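Local coordinates for activator of Hsp90 ATPase homologue 1/2-like C-terminal domain-containing protein (Nitrosomonas europaea, PDB 1XFS), which is of unknown function but belongs to the AHA1 family, with a Bet v 1-like fold that in relatives often forms a ligand-binding cavity, at residues Q140-L143 with H144-G148. Sequence-based numbering, arbitrary orientation.
Sequences QRKL and HEEMG
Arg141 and Glu145 form an i to i+4 salt bridge near the C-terminal end of helix 138-145; the chain leaves it in a Schellman motif at Gly148. Two guanidinium nitrogens, NE and NH1, grip a single carboxylate oxygen. Arg141 NE lies 2.7 Å from Glu145 OE2 and meets it nearly along the C-O bond. Arg141 NH1 reaches the same Glu145 OE2 at 3.0 Å, from above the carboxylate plane. The oxygen lies in the guanidinium plane, and the two planes are 48° apart. Bends at chi2 (-142°) and chi3 (75°) of Arg141 turn its NE edge toward Glu145. Were Arg141 an alanine, Glu145 OE2 would probably lose both its guanidinium donors and the carboxylate would be freer to turn. Two waters link Glu145 OE1 to Lys142 NZ, one of them weakly to the carboxylate. Leu143 CG packs 3.6 Å from CE of Met147, a selenomethionine, the side chains side by side. Glu146 N donates to Lys142 O at 3.0 Å. Gly148 has positive phi and leads directly into helix 149-167. Arg141 NH2 is also hydrogen-bonded to Glu9 O, and His144 ND1 to His135 NE2. Arg141, His144 and Glu145 rest on Leu12 of strand 11-18, outermost within this chain's sheet.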
loop_
_atom_site.group_PDB
_atom_site.type_symbol
_atom_site.label_atom_id
_atom_site.label_comp_id
_atom_site.label_asym_id
_atom_site.label_seq_id
_atom_site.Cartn_x
_atom_site.Cartn_y
_atom_site.Cartn_z
ATOM N N GLN A 140 5.186 -0.824 -18.430
ATOM C CA GLN A 140 4.446 -1.857 -17.720
ATOM C C GLN A 140 2.977 -1.802 -18.134
ATOM O O GLN A 140 2.339 -2.840 -18.290
ATOM C CB GLN A 140 4.590 -1.660 -16.207
ATOM C CG GLN A 140 5.918 -2.162 -15.642
ATOM C CD GLN A 140 5.779 -3.495 -14.914
ATOM O OE1 GLN A 140 5.226 -3.561 -13.811
ATOM N NE2 GLN A 140 6.267 -4.564 -15.536
ATOM N N ARG A 141 2.451 -0.594 -18.325
ATOM C CA ARG A 141 1.061 -0.427 -18.741
ATOM C C ARG A 141 0.898 -1.057 -20.121
ATOM O O ARG A 141 -0.037 -1.819 -20.367
ATOM C CB ARG A 141 0.687 1.057 -18.829
ATOM C CG ARG A 141 -0.806 1.302 -19.042
ATOM C CD ARG A 141 -1.067 2.469 -19.991
ATOM N NE ARG A 141 -0.809 2.094 -21.380
ATOM C CZ ARG A 141 0.169 2.595 -22.127
ATOM N NH1 ARG A 141 0.317 2.184 -23.382
ATOM N NH2 ARG A 141 0.994 3.511 -21.634
ATOM N N LYS A 142 1.824 -0.727 -21.015
ATOM C CA LYS A 142 1.811 -1.245 -22.379
ATOM C C LYS A 142 1.925 -2.768 -22.359
ATOM O O LYS A 142 1.227 -3.465 -23.102
ATOM C CB LYS A 142 2.976 -0.635 -23.168
ATOM C CG LYS A 142 3.029 -1.013 -24.642
ATOM C CD LYS A 142 1.838 -0.472 -25.410
ATOM C CE LYS A 142 1.979 -0.753 -26.899
ATOM N NZ LYS A 142 0.843 -0.190 -27.678
ATOM N N LEU A 143 2.798 -3.280 -21.499
ATOM C CA LEU A 143 3.002 -4.717 -21.376
ATOM C C LEU A 143 1.716 -5.423 -20.962
ATOM O O LEU A 143 1.396 -6.499 -21.471
ATOM C CB LEU A 143 4.096 -5.013 -20.349
ATOM C CG LEU A 143 4.397 -6.493 -20.091
ATOM C CD1 LEU A 143 4.889 -7.148 -21.378
ATOM C CD2 LEU A 143 5.444 -6.623 -18.996
ATOM N N HIS A 144 0.984 -4.819 -20.030
ATOM C CA HIS A 144 -0.267 -5.412 -19.561
ATOM C C HIS A 144 -1.264 -5.472 -20.714
ATOM O O HIS A 144 -2.040 -6.421 -20.827
ATOM C CB HIS A 144 -0.846 -4.596 -18.396
ATOM C CG HIS A 144 -1.680 -5.403 -17.449
ATOM N ND1 HIS A 144 -2.188 -4.884 -16.275
ATOM C CD2 HIS A 144 -2.090 -6.695 -17.494
ATOM C CE1 HIS A 144 -2.872 -5.821 -15.640
ATOM N NE2 HIS A 144 -2.826 -6.928 -16.359
ATOM N N GLU A 145 -1.242 -4.456 -21.570
ATOM C CA GLU A 145 -2.135 -4.424 -22.724
ATOM C C GLU A 145 -1.798 -5.583 -23.657
ATOM O O GLU A 145 -2.685 -6.264 -24.164
ATOM C CB GLU A 145 -1.991 -3.101 -23.482
ATOM C CG GLU A 145 -2.619 -1.905 -22.788
ATOM C CD GLU A 145 -2.518 -0.642 -23.621
ATOM O OE1 GLU A 145 -2.831 -0.699 -24.829
ATOM O OE2 GLU A 145 -2.141 0.413 -23.070
ATOM N N GLU A 146 -0.505 -5.796 -23.880
ATOM C CA GLU A 146 -0.039 -6.869 -24.749
ATOM C C GLU A 146 -0.225 -8.213 -24.060
ATOM O O GLU A 146 0.025 -9.267 -24.646
ATOM C CB GLU A 146 1.439 -6.667 -25.080
ATOM C CG GLU A 146 1.773 -5.259 -25.537
ATOM C CD GLU A 146 3.255 -5.062 -25.783
ATOM O OE1 GLU A 146 4.059 -5.405 -24.891
ATOM O OE2 GLU A 146 3.613 -4.554 -26.864
HETATM N N MSE A 147 -0.663 -8.168 -22.807
HETATM C CA MSE A 147 -0.877 -9.378 -22.026
HETATM C C MSE A 147 -2.350 -9.781 -22.064
HETATM O O MSE A 147 -2.735 -10.809 -21.509
HETATM C CB MSE A 147 -0.442 -9.143 -20.580
HETATM C CG MSE A 147 0.116 -10.372 -19.884
HETATM SE SE MSE A 147 1.836 -10.888 -20.603
HETATM C CE MSE A 147 2.951 -9.706 -19.555
ATOM N N GLY A 148 -3.170 -8.961 -22.716
ATOM C CA GLY A 148 -4.589 -9.254 -22.815
ATOM C C GLY A 148 -5.398 -8.744 -21.638
ATOM O O GLY A 148 -6.324 -9.415 -21.178
HETATM O O HOH W 1 -1.231 1.636 -26.731
HETATM O O HOH W 2 -1.180 -2.297 -26.981
#